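Local atomic coordinates of beta-lactamase (Sphaerobacter thermophilus, PDB entry 4EWF), a protein that probably hydrolyses the amide bond of beta-lactam rings to give substituted beta-amino acids, as a member of the class-A beta-lactamase family. Residues G29-A34 / T163-A168; A51-I56 / N225-I230; G69-T74 / L100-L105; A117-I122 / S145-G150; G235-A240 / T267-P272. One frame throughout, in Å; residues are numbered along the deposited sequence.

The five contacts run from the five-stranded antiparallel sheet out to the all-helical part of this class-A beta-lactamase fold. Contacts 1, 2 and 5 share the sheet: strand 27-33 of contact 1 and strand 223-232 of contact 2 flank strand 235-244 of contact 5. The centre of contact 2 lies about 1 Å from that of the chain, and this contact touches contacts 1, 4 and 5. Contacts 3 and 4, with centres about 17 Å apart, meet where helix 102-111 packs on helix 115-125; in sequence both fall between the two segments of contact 1 and of contact 2. The chain thus leaves the sheet, builds the helical part and returns, placing the probable active site at the junction.

Contact 1: residues G29-A34 / T163-A168; sequences GATIVA and TPDDYA
Thr-31 of strand 27-33 meets Pro-164, Asp-165 and Ala-168 in a buried contact between the sheet and the first turn of helix 164-175. The axes of the short strand and helix segments approach to 7.3 Å and run 33° from parallel. One polar bond crosses: Thr-31 OG1 donates to Asp-165 OD1 over 2.8 Å, reaching the anti side of the oxygen and 26° out of the carboxylate plane, with the two side chains crossing at about a right angle. The same OD1 takes part in a salt bridge with Arg-41 of strand 39-42, so strand hydroxyl and guanidinium both hold this carboxylate. Helix 164-175 covers this face of the sheet, while on the other Ile-32 packs against Ile-259 and Ala-263 of helix 249-266, as in the alpha-beta-alpha sandwich of the class-A beta-lactamase fold. In Thr-31, chi1 of -64° puts OG1 beside the backbone N and leaves CG2 anti to it, 3.6 Å from Ala-168 CB, one helical turn beyond Pro-164. The proline ring rests against the strand backbone, its CG 3.5 Å from Gly-29 C and its CB 3.4 Å from Thr-31 OG1. Gly-29 has no side chain, and the ring takes up room where a beta-carbon would stand. Thr-163, the N-cap of the helix, accepts at OG1 from Asp-166 N (3.0 Å).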
# COMPACT_ATOMS: atom_id res chain seq x y z
N GLY A 29 7.65 -4.66 10.72
CA GLY A 29 8.67 -4.14 9.82
C GLY A 29 8.22 -2.74 9.47
O GLY A 29 7.05 -2.52 9.16
N ALA A 30 9.14 -1.78 9.55
CA ALA A 30 8.79 -0.38 9.31
C ALA A 30 9.95 0.36 8.68
O ALA A 30 11.09 0.28 9.16
CB ALA A 30 8.39 0.31 10.61
N THR A 31 9.65 1.09 7.62
CA THR A 31 10.59 2.02 7.02
C THR A 31 9.84 3.33 6.86
O THR A 31 8.82 3.39 6.20
CB THR A 31 11.10 1.49 5.65
OG1 THR A 31 11.84 0.28 5.86
CG2 THR A 31 12.01 2.51 4.98
N ILE A 32 10.35 4.38 7.48
CA ILE A 32 9.65 5.64 7.54
C ILE A 32 10.62 6.72 7.13
O ILE A 32 11.69 6.85 7.71
CB ILE A 32 9.12 5.91 8.96
CG1 ILE A 32 8.06 4.86 9.34
CG2 ILE A 32 8.58 7.36 9.08
CD1 ILE A 32 7.76 4.77 10.83
N VAL A 33 10.26 7.48 6.10
CA VAL A 33 11.19 8.48 5.60
C VAL A 33 10.71 9.88 5.94
O VAL A 33 9.63 10.28 5.51
CB VAL A 33 11.38 8.36 4.08
CG1 VAL A 33 12.48 9.31 3.62
CG2 VAL A 33 11.70 6.91 3.70
N ALA A 34 11.52 10.62 6.69
CA ALA A 34 11.18 11.98 7.07
C ALA A 34 11.31 12.91 5.88
O ALA A 34 12.03 12.60 4.92
CB ALA A 34 12.09 12.46 8.22
N THR A 163 9.10 -6.11 1.34
CA THR A 163 9.84 -5.60 2.49
C THR A 163 9.43 -4.16 2.70
O THR A 163 9.05 -3.49 1.75
CB THR A 163 11.39 -5.65 2.32
OG1 THR A 163 11.79 -4.72 1.33
CG2 THR A 163 11.84 -7.04 1.92
N PRO A 164 9.50 -3.68 3.95
CA PRO A 164 9.18 -2.26 4.19
C PRO A 164 10.10 -1.35 3.35
O PRO A 164 9.61 -0.40 2.74
CB PRO A 164 9.45 -2.09 5.70
CG PRO A 164 9.34 -3.50 6.28
CD PRO A 164 9.88 -4.40 5.18
N ASP A 165 11.40 -1.67 3.28
CA ASP A 165 12.33 -0.89 2.45
C ASP A 165 11.84 -0.75 1.01
O ASP A 165 11.87 0.35 0.44
CB ASP A 165 13.72 -1.55 2.39
CG ASP A 165 14.56 -1.30 3.64
OD1 ASP A 165 14.15 -0.48 4.50
OD2 ASP A 165 15.62 -1.94 3.76
N ASP A 166 11.45 -1.87 0.41
CA ASP A 166 11.00 -1.86 -0.98
C ASP A 166 9.75 -1.01 -1.17
O ASP A 166 9.63 -0.27 -2.15
CB ASP A 166 10.70 -3.29 -1.45
CG ASP A 166 11.97 -4.08 -1.80
OD1 ASP A 166 13.08 -3.54 -1.59
OD2 ASP A 166 11.84 -5.24 -2.25
N TYR A 167 8.80 -1.11 -0.25
CA TYR A 167 7.54 -0.37 -0.41
C TYR A 167 7.70 1.12 -0.12
O TYR A 167 6.96 1.94 -0.67
CB TYR A 167 6.38 -1.06 0.35
CG TYR A 167 5.80 -2.11 -0.56
CD1 TYR A 167 4.67 -1.84 -1.31
CD2 TYR A 167 6.46 -3.33 -0.76
CE1 TYR A 167 4.15 -2.77 -2.19
CE2 TYR A 167 5.95 -4.28 -1.66
CZ TYR A 167 4.79 -3.98 -2.38
OH TYR A 167 4.25 -4.88 -3.27
N ALA A 168 8.69 1.48 0.68
CA ALA A 168 9.01 2.89 0.84
C ALA A 168 9.58 3.44 -0.48
O ALA A 168 9.22 4.54 -0.90
CB ALA A 168 9.98 3.10 2.01

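Contact 2: residues A51-I56 / N225-I230; sequences ASTVKI and NDVGFI
Thr-53 and Ile-56 pack against Asn-225 and Val-227, and every contact between the two segments is van der Waals; no hydrogen bond joins them. Among the apolar pairs, Ile-56 CD1 reaches Val-227 CG1 at 3.7 Å. Val-227 forks between two partners: CG1, anti to its backbone N at chi1 170°, meets Ile-56, while CG2 lies 3.9 Å from Thr-53 CG2. That threonine methyl also sits 3.8 Å from Asn-225 CB, and the Thr-53 side chain crosses both strand side chains at about a right angle. At the start of 51-56, Ala-51 CB comes to 3.9 Å from Asn-225 ND2.

The polar groups are satisfied outside the pair. With chi1 at 64°, Thr-53 OG1 sits between its own backbone N and carbonyl carbon and bonds to Ala-50 O; Asn-225 ND2 bonds to Arg-49 O, and its OD1 to Thr-243 N. Ser-52 and Lys-55 fit the SxxK pattern of this family and are probably the active-site pair; Ser-113 OG bonds to both, and Ser-52 OG also to a sulfate ion, probably from the crystallisation liquor. The contact places the 3-10 turn and helix with this pair against the sheet. Lys-216 of strand 212-220 touches Ser-52, Lys-55 and Ile-56, Phe-242 of strand 235-244 packs on Thr-53 and Val-227, and Tyr-167 of helix 164-175 covers both of these residues as well.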
# COMPACT_ATOMS: atom_id res chain seq x y z
N ALA A 51 0.31 -9.17 1.12
CA ALA A 51 -1.14 -9.05 1.06
C ALA A 51 -1.50 -8.03 -0.03
O ALA A 51 -0.84 -7.96 -1.08
CB ALA A 51 -1.70 -8.60 2.42
N SER A 52 -2.50 -7.21 0.21
CA SER A 52 -2.96 -6.27 -0.80
C SER A 52 -2.04 -5.08 -1.13
O SER A 52 -2.36 -4.31 -2.02
CB SER A 52 -4.34 -5.73 -0.42
OG SER A 52 -5.30 -6.76 -0.55
N THR A 53 -0.92 -4.91 -0.42
CA THR A 53 -0.08 -3.75 -0.69
C THR A 53 0.52 -3.87 -2.09
O THR A 53 0.87 -2.87 -2.71
CB THR A 53 1.06 -3.56 0.33
OG1 THR A 53 1.96 -4.68 0.26
CG2 THR A 53 0.51 -3.42 1.73
N VAL A 54 0.59 -5.09 -2.60
CA VAL A 54 1.16 -5.32 -3.93
C VAL A 54 0.29 -4.71 -5.05
O VAL A 54 0.69 -4.66 -6.22
CB VAL A 54 1.43 -6.84 -4.17
CG1 VAL A 54 0.13 -7.59 -4.37
CG2 VAL A 54 2.42 -7.04 -5.34
N LYS A 55 -0.89 -4.24 -4.69
CA LYS A 55 -1.71 -3.55 -5.67
C LYS A 55 -1.11 -2.20 -6.08
O LYS A 55 -1.53 -1.61 -7.07
CB LYS A 55 -3.15 -3.43 -5.16
CG LYS A 55 -3.76 -4.81 -4.95
CD LYS A 55 -5.15 -4.78 -4.30
CE LYS A 55 -5.62 -6.22 -4.04
NZ LYS A 55 -7.01 -6.25 -3.50
N ILE A 56 -0.11 -1.73 -5.33
CA ILE A 56 0.56 -0.48 -5.69
C ILE A 56 1.37 -0.64 -6.97
O ILE A 56 1.12 0.04 -7.95
CB ILE A 56 1.44 0.06 -4.54
CG1 ILE A 56 0.56 0.61 -3.41
CG2 ILE A 56 2.41 1.15 -5.06
CD1 ILE A 56 1.36 0.94 -2.13
N ASN A 225 -1.02 -4.71 7.22
CA ASN A 225 -0.04 -3.80 6.61
C ASN A 225 -0.70 -2.50 6.17
O ASN A 225 -1.92 -2.47 5.94
CB ASN A 225 0.63 -4.43 5.35
CG ASN A 225 1.08 -5.86 5.55
OD1 ASN A 225 1.54 -6.24 6.63
ND2 ASN A 225 1.00 -6.66 4.48
N ASP A 226 0.10 -1.44 6.03
CA ASP A 226 -0.35 -0.21 5.38
C ASP A 226 0.87 0.52 4.81
O ASP A 226 1.91 0.63 5.46
CB ASP A 226 -1.13 0.69 6.35
CG ASP A 226 -2.09 1.65 5.64
OD1 ASP A 226 -2.29 1.52 4.41
OD2 ASP A 226 -2.65 2.55 6.31
N VAL A 227 0.76 0.98 3.57
CA VAL A 227 1.88 1.62 2.89
C VAL A 227 1.39 2.91 2.27
O VAL A 227 0.44 2.89 1.49
CB VAL A 227 2.43 0.72 1.75
CG1 VAL A 227 3.43 1.52 0.88
CG2 VAL A 227 3.06 -0.55 2.31
N GLY A 228 1.99 4.04 2.62
CA GLY A 228 1.50 5.28 2.06
C GLY A 228 2.28 6.53 2.42
O GLY A 228 3.47 6.46 2.74
N PHE A 229 1.60 7.67 2.36
CA PHE A 229 2.27 8.93 2.60
C PHE A 229 1.34 9.88 3.34
O PHE A 229 0.12 9.77 3.27
CB PHE A 229 2.67 9.58 1.27
CG PHE A 229 1.50 10.00 0.44
CD1 PHE A 229 1.02 11.31 0.51
CD2 PHE A 229 0.84 9.09 -0.38
CE1 PHE A 229 -0.07 11.71 -0.25
CE2 PHE A 229 -0.26 9.49 -1.14
CZ PHE A 229 -0.72 10.79 -1.06
N ILE A 230 1.95 10.82 4.04
CA ILE A 230 1.20 11.93 4.63
C ILE A 230 1.89 13.24 4.26
O ILE A 230 3.09 13.40 4.49
CB ILE A 230 1.10 11.79 6.16
CG1 ILE A 230 0.34 10.52 6.53
CG2 ILE A 230 0.40 13.01 6.75
CD1 ILE A 230 0.52 10.12 7.95

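Contact 3: residues G69-T74 / L100-L105; sequences GERALT and LTLEDL
Leu-73 O accepts from Glu-103 N at 2.9 Å with an N-H...O angle of 151°, the donor lying in the carbonyl plane on a lone pair, and this backbone bond ties the loop after helix 55-67 to the first turn of helix 102-111. That turn begins with a capping box: Thr-101, the N-cap, accepts at OG1 from Asp-104 N (3.1 Å), while Thr-101 N donates back to Asp-104 OD2 (3.0 Å), which it meets from above the carboxylate plane. Thr-101 OG1 is placed for this by chi1 of 57°, which sets it between backbone N and carbonyl carbon. The loop carbonyl and the box therefore serve different amides of the same helix start, Glu-103 N and Asp-104 N. The contact lies at the surface of the helical part, its centre about 21 Å from that of the chain.

Leu-73 CB stands 4.1 Å from Glu-103 CB, and its CD2 is loosely packed on Leu-102 CD2. Leu-102 supplies the buried part; its CB and CD2 lie against the carbonyls of Ala-72 and Leu-73, while the side chain also touches Leu-121 and Leu-124 of helix 115-125 and Val-62 of helix 55-67. Arg-71 crosses it at about a right angle, touching by its CD methylene. Thr-101 CG2 lies 3.7 Å from Thr-74 O, and at the far end of the leucine, Leu-102 CD2 rests 3.4 Å from Ala-72 O.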
# COMPACT_ATOMS: atom_id res chain seq x y z
N GLY A 69 0.55 4.23 -24.31
CA GLY A 69 -0.56 4.25 -25.24
C GLY A 69 -1.06 2.85 -25.56
O GLY A 69 -1.74 2.65 -26.57
N GLU A 70 -0.71 1.88 -24.73
CA GLU A 70 -1.13 0.50 -24.95
C GLU A 70 -2.60 0.29 -24.57
O GLU A 70 -3.28 -0.56 -25.13
CB GLU A 70 -0.24 -0.49 -24.19
CG GLU A 70 1.21 -0.53 -24.66
CD GLU A 70 2.14 -1.20 -23.65
OE1 GLU A 70 3.29 -1.51 -24.01
OE2 GLU A 70 1.72 -1.40 -22.49
N ARG A 71 -3.09 1.08 -23.61
CA ARG A 71 -4.52 1.09 -23.29
C ARG A 71 -4.93 2.46 -22.74
O ARG A 71 -4.08 3.33 -22.56
CB ARG A 71 -4.91 -0.04 -22.34
CG ARG A 71 -3.85 -0.40 -21.33
CD ARG A 71 -4.22 -1.67 -20.55
NE ARG A 71 -3.85 -2.91 -21.23
CZ ARG A 71 -4.70 -3.66 -21.93
NH1 ARG A 71 -5.97 -3.30 -22.07
NH2 ARG A 71 -4.27 -4.79 -22.50
N ALA A 72 -6.22 2.65 -22.52
CA ALA A 72 -6.75 3.93 -22.05
C ALA A 72 -7.69 3.73 -20.86
O ALA A 72 -8.35 2.69 -20.75
CB ALA A 72 -7.46 4.67 -23.19
N LEU A 73 -7.76 4.73 -19.99
CA LEU A 73 -8.55 4.64 -18.77
C LEU A 73 -10.03 4.43 -19.03
O LEU A 73 -10.75 3.87 -18.21
CB LEU A 73 -8.34 5.89 -17.92
CG LEU A 73 -6.97 5.96 -17.25
CD1 LEU A 73 -6.82 7.28 -16.49
CD2 LEU A 73 -6.73 4.76 -16.33
N THR A 74 -10.50 4.89 -20.19
CA THR A 74 -11.90 4.70 -20.56
C THR A 74 -12.18 3.33 -21.18
O THR A 74 -13.33 3.03 -21.50
CB THR A 74 -12.39 5.80 -21.53
OG1 THR A 74 -11.48 5.92 -22.63
CG2 THR A 74 -12.50 7.15 -20.81
N LEU A 100 -17.62 -2.17 -16.88
CA LEU A 100 -16.79 -1.21 -16.16
C LEU A 100 -15.76 -0.58 -17.10
O LEU A 100 -15.65 -0.98 -18.26
CB LEU A 100 -16.05 -1.94 -15.03
CG LEU A 100 -17.02 -2.62 -14.05
CD1 LEU A 100 -16.48 -3.95 -13.54
CD2 LEU A 100 -17.37 -1.69 -12.91
N THR A 101 -15.01 0.40 -16.60
CA THR A 101 -13.90 0.97 -17.36
C THR A 101 -12.62 0.58 -16.66
O THR A 101 -12.63 0.15 -15.50
CB THR A 101 -13.96 2.50 -17.46
OG1 THR A 101 -13.97 3.07 -16.14
CG2 THR A 101 -15.17 2.98 -18.26
N LEU A 102 -11.50 0.73 -17.36
CA LEU A 102 -10.20 0.49 -16.76
C LEU A 102 -10.03 1.37 -15.52
O LEU A 102 -9.52 0.92 -14.50
CB LEU A 102 -9.09 0.79 -17.78
CG LEU A 102 -7.65 0.60 -17.27
CD1 LEU A 102 -7.44 -0.82 -16.79
CD2 LEU A 102 -6.63 0.95 -18.36
N GLU A 103 -10.48 2.62 -15.58
CA GLU A 103 -10.36 3.49 -14.41
C GLU A 103 -11.19 2.99 -13.22
O GLU A 103 -10.72 3.00 -12.08
CB GLU A 103 -10.67 4.96 -14.74
CG GLU A 103 -10.48 5.88 -13.53
CD GLU A 103 -10.29 7.35 -13.90
OE1 GLU A 103 -9.64 8.08 -13.13
OE2 GLU A 103 -10.80 7.78 -14.96
N ASP A 104 -12.42 2.52 -13.48
CA ASP A 104 -13.22 1.91 -12.43
C ASP A 104 -12.42 0.80 -11.73
O ASP A 104 -12.41 0.69 -10.50
CB ASP A 104 -14.49 1.25 -12.99
CG ASP A 104 -15.51 2.26 -13.54
OD1 ASP A 104 -15.46 3.46 -13.20
OD2 ASP A 104 -16.38 1.81 -14.33
N LEU A 105 -11.77 -0.06 -12.53
CA LEU A 105 -11.03 -1.18 -11.96
C LEU A 105 -9.88 -0.74 -11.05
O LEU A 105 -9.66 -1.33 -9.99
CB LEU A 105 -10.51 -2.12 -13.05
CG LEU A 105 -11.55 -2.81 -13.94
CD1 LEU A 105 -10.83 -3.84 -14.82
CD2 LEU A 105 -12.63 -3.48 -13.12

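Contact 4: residues A117-I122 / S145-G150; sequences ATNLLI and SRKMKG
Lys-147 meets Asn-119 and Ile-122 first as the loop 145-150 passes helix 115-125. Its CB lies 3.4 Å from Asn-119 OD1, and the extended chain beyond CG runs obliquely past the asparagine, its CD 3.9 Å from Asn-119 CG, before NZ reaches a salt bridge with Asp-123 one turn further along the helix. Ile-122 CD1 touches the start of the same residue, 4.2 Å from Lys-147 CA.

At the selenomethionine Met-148 the asparagine side chain binds the backbone on both sides of one residue. Met-148 N donates to Asn-119 OD1 (2.8 Å, 163°), and Asn-119 ND2 donates to Met-148 O (3.1 Å, 169°). Both acceptors are met in their carbonyl planes on a lone pair, and Met-148 O lies only 5° out of the Asn-119 amide plane, so the two bonds fix the rotation of the amide group. The pair resembles the one a neighbouring strand makes with a hydrogen-bonded residue. The Met-148 side chain then bends at chi2 and chi3 and crosses Thr-118 at about a right angle; its CG to Thr-118 CG2 distance, 3.4 Å, is tighter than usual.

The loop, between helix 127-136 and strand 161-162, runs on to Glu-157 and Asn-160, consistent with the omega loop of class-A enzymes; Met-148 packs on Asn-160. Met-148 and Thr-118 both touch Lys-55 of helix 55-67, whose Leu-58 packs on Thr-118 and Ile-122, and helix 102-111 covers Thr-118 through Thr-109.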
# COMPACT_ATOMS: atom_id res chain seq x y z
N ALA A 117 -11.41 -6.95 -9.27
CA ALA A 117 -10.84 -5.87 -10.08
C ALA A 117 -9.33 -6.05 -10.23
O ALA A 117 -8.77 -5.83 -11.30
CB ALA A 117 -11.13 -4.53 -9.42
N THR A 118 -8.69 -6.47 -9.13
CA THR A 118 -7.26 -6.71 -9.12
C THR A 118 -6.87 -7.78 -10.12
O THR A 118 -5.96 -7.57 -10.94
CB THR A 118 -6.77 -7.12 -7.72
OG1 THR A 118 -7.02 -6.05 -6.80
CG2 THR A 118 -5.27 -7.41 -7.74
N ASN A 119 -7.54 -8.93 -10.06
CA ASN A 119 -7.26 -10.04 -10.96
C ASN A 119 -7.55 -9.73 -12.44
O ASN A 119 -6.89 -10.26 -13.33
CB ASN A 119 -7.96 -11.33 -10.52
CG ASN A 119 -7.42 -11.84 -9.18
OD1 ASN A 119 -6.41 -11.36 -8.69
ND2 ASN A 119 -8.10 -12.83 -8.60
N LEU A 120 -8.54 -8.87 -12.68
CA LEU A 120 -8.82 -8.38 -14.02
C LEU A 120 -7.66 -7.52 -14.57
O LEU A 120 -7.28 -7.65 -15.73
CB LEU A 120 -10.14 -7.61 -14.04
CG LEU A 120 -11.42 -8.46 -13.96
CD1 LEU A 120 -12.65 -7.55 -13.75
CD2 LEU A 120 -11.60 -9.32 -15.22
N LEU A 121 -7.12 -6.63 -13.73
CA LEU A 121 -5.96 -5.82 -14.10
C LEU A 121 -4.71 -6.68 -14.31
O LEU A 121 -3.90 -6.40 -15.20
CB LEU A 121 -5.69 -4.77 -13.01
CG LEU A 121 -6.78 -3.71 -12.81
CD1 LEU A 121 -6.42 -2.79 -11.65
CD2 LEU A 121 -6.98 -2.91 -14.08
N ILE A 122 -4.53 -7.70 -13.48
CA ILE A 122 -3.43 -8.64 -13.65
C ILE A 122 -3.55 -9.35 -15.00
O ILE A 122 -2.55 -9.52 -15.71
CB ILE A 122 -3.37 -9.65 -12.51
CG1 ILE A 122 -3.03 -8.94 -11.20
CG2 ILE A 122 -2.35 -10.75 -12.81
CD1 ILE A 122 -2.89 -9.88 -10.02
N SER A 145 3.40 -12.78 -7.85
CA SER A 145 3.48 -14.08 -8.49
C SER A 145 2.16 -14.84 -8.33
O SER A 145 1.99 -15.90 -8.90
CB SER A 145 4.64 -14.90 -7.91
OG SER A 145 5.89 -14.26 -8.17
N ARG A 146 1.23 -14.26 -7.57
CA ARG A 146 -0.01 -14.94 -7.20
C ARG A 146 -1.22 -13.99 -7.25
O ARG A 146 -1.19 -12.92 -6.64
CB ARG A 146 0.16 -15.52 -5.78
CG ARG A 146 -1.07 -16.15 -5.12
CD ARG A 146 -0.70 -16.62 -3.71
NE ARG A 146 -1.84 -16.75 -2.79
CZ ARG A 146 -2.45 -17.90 -2.53
NH1 ARG A 146 -2.05 -19.01 -3.12
NH2 ARG A 146 -3.47 -17.92 -1.68
N LYS A 147 -2.27 -14.37 -7.99
CA LYS A 147 -3.49 -13.58 -8.05
C LYS A 147 -4.12 -13.52 -6.67
O LYS A 147 -3.73 -14.27 -5.76
CB LYS A 147 -4.50 -14.20 -9.03
CG LYS A 147 -4.28 -13.85 -10.50
CD LYS A 147 -5.43 -14.39 -11.36
CE LYS A 147 -5.40 -13.86 -12.78
NZ LYS A 147 -6.39 -14.59 -13.64
N MSE A 148 -5.09 -12.63 -6.51
CA MSE A 148 -5.74 -12.46 -5.21
C MSE A 148 -6.70 -13.60 -4.95
O MSE A 148 -7.51 -13.94 -5.81
CB MSE A 148 -6.47 -11.11 -5.15
CG MSE A 148 -5.57 -9.94 -5.43
SE MSE A 148 -4.07 -9.77 -4.18
CE MSE A 148 -2.64 -10.02 -5.45
N LYS A 149 -6.61 -14.20 -3.76
CA LYS A 149 -7.51 -15.28 -3.35
C LYS A 149 -8.17 -15.04 -1.99
O LYS A 149 -9.03 -15.81 -1.58
CB LYS A 149 -6.77 -16.62 -3.35
CG LYS A 149 -6.27 -17.03 -4.72
CD LYS A 149 -5.13 -18.03 -4.63
CE LYS A 149 -4.43 -18.18 -5.97
NZ LYS A 149 -5.35 -18.65 -7.05
N GLY A 150 -7.76 -13.98 -1.30
CA GLY A 150 -8.28 -13.69 0.03
C GLY A 150 -7.66 -14.50 1.16
O GLY A 150 -8.14 -14.46 2.30

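Contact 5: residues G235-A240 / T267-P272; sequences GTLVVA and TGLIPP
Leu-269 meets Leu-237 through torsions away from the staggered values, chi1 -101° and chi2 22°, which bring its CD2 against the strand: it lies 3.7 Å from Leu-237 CB and 4.0 Å from Leu-237 N. Leu-237 CG stands anti to its own backbone N (chi1 -175°). Leu-269 thus touches Leu-237 at the base of its side chain and carries the contact. Further out, Leu-237 CD1 comes to 4.0 Å from Thr-267 CG2, but this holds for one of two modelled conformers of the threonine and is doubtful, as is the bond from Thr-267 OG1 to Ala-263 O in the last turn of helix 249-266.

No hydrogen bond crosses, and the two segments bury 170 Å² in all. Leu-269 CG also rests 4.2 Å from Gly-235 O, at the beginning of the strand, where Gly-235 has a positive phi at which a beta-carbon would press on the preceding carbonyl oxygen. Gly-268 ends helix 249-266 in a Schellman motif, with positive phi and two bonds back into the last turn, and the chain turns there so that Leu-269 returns toward the sheet.

The contact is plain packing of the C-terminal tail on the sheet, toward the surface. Leu-237 lies in strand 235-244 between strands 27-33 and 223-232, its side chain also touching Ile-32 of the former and Leu-264 of helix 249-266, while Pro-35, in the loop after strand 27-33, packs on Leu-269.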
# COMPACT_ATOMS: atom_id res chain seq x y z
N GLY A 235 5.89 19.41 4.77
CA GLY A 235 6.59 18.33 4.08
C GLY A 235 5.84 17.01 4.08
O GLY A 235 4.71 16.93 4.58
N THR A 236 6.46 15.97 3.53
CA THR A 236 5.79 14.68 3.38
C THR A 236 6.50 13.55 4.11
O THR A 236 7.72 13.40 4.02
CB THR A 236 5.66 14.29 1.88
OG1 THR A 236 4.82 15.24 1.22
CG2 THR A 236 5.04 12.90 1.74
N LEU A 237 5.72 12.75 4.83
CA LEU A 237 6.22 11.58 5.52
C LEU A 237 5.92 10.31 4.70
O LEU A 237 4.77 10.08 4.32
CB LEU A 237 5.54 11.46 6.88
CG LEU A 237 6.05 10.34 7.77
CD1 LEU A 237 7.40 10.76 8.34
CD2 LEU A 237 5.07 10.05 8.89
N VAL A 238 6.93 9.49 4.43
CA VAL A 238 6.66 8.20 3.78
C VAL A 238 6.61 7.10 4.83
O VAL A 238 7.49 7.00 5.67
CB VAL A 238 7.72 7.85 2.72
CG1 VAL A 238 7.49 6.46 2.17
CG2 VAL A 238 7.71 8.90 1.60
N VAL A 239 5.56 6.27 4.78
CA VAL A 239 5.35 5.25 5.79
C VAL A 239 5.05 3.87 5.19
O VAL A 239 4.05 3.69 4.50
CB VAL A 239 4.18 5.64 6.73
CG1 VAL A 239 3.90 4.52 7.74
CG2 VAL A 239 4.50 6.97 7.42
N ALA A 240 5.91 2.91 5.45
CA ALA A 240 5.65 1.53 5.03
C ALA A 240 5.77 0.62 6.26
O ALA A 240 6.86 0.38 6.77
CB ALA A 240 6.63 1.11 3.93
N THR A 267 9.06 13.94 13.53
CA THR A 267 9.55 14.72 12.39
C THR A 267 9.01 16.14 12.39
O THR A 267 9.35 16.93 11.51
CB THR A 267 9.16 14.04 11.05
OG1 THR A 267 7.73 13.93 10.98
CG2 THR A 267 9.75 12.67 10.97
N GLY A 268 8.18 16.47 13.38
CA GLY A 268 7.65 17.82 13.51
C GLY A 268 6.53 18.15 12.55
O GLY A 268 6.20 19.32 12.34
N LEU A 269 5.93 17.12 11.97
CA LEU A 269 4.80 17.30 11.06
C LEU A 269 3.50 17.60 11.81
O LEU A 269 2.61 18.26 11.27
CB LEU A 269 4.63 16.07 10.15
CG LEU A 269 5.18 16.19 8.72
CD1 LEU A 269 6.24 17.26 8.60
CD2 LEU A 269 5.71 14.87 8.18
N ILE A 270 3.36 17.07 13.02
CA ILE A 270 2.30 17.52 13.92
C ILE A 270 2.99 17.92 15.21
O ILE A 270 4.16 17.57 15.41
CB ILE A 270 1.25 16.44 14.20
CG1 ILE A 270 1.91 15.26 14.95
CG2 ILE A 270 0.61 15.98 12.91
CD1 ILE A 270 0.99 14.07 15.15
N PRO A 271 2.30 18.65 16.09
CA PRO A 271 3.01 19.12 17.30
C PRO A 271 3.44 17.96 18.23
O PRO A 271 2.89 16.85 18.14
CB PRO A 271 2.00 20.07 17.98
CG PRO A 271 0.70 19.91 17.28
CD PRO A 271 0.96 19.25 15.94
N PRO A 272 4.44 18.20 19.08
CA PRO A 272 4.87 17.14 20.00
C PRO A 272 3.73 16.67 20.91
O PRO A 272 2.81 17.44 21.18
CB PRO A 272 5.99 17.82 20.82
CG PRO A 272 5.82 19.29 20.58
CD PRO A 272 5.26 19.42 19.21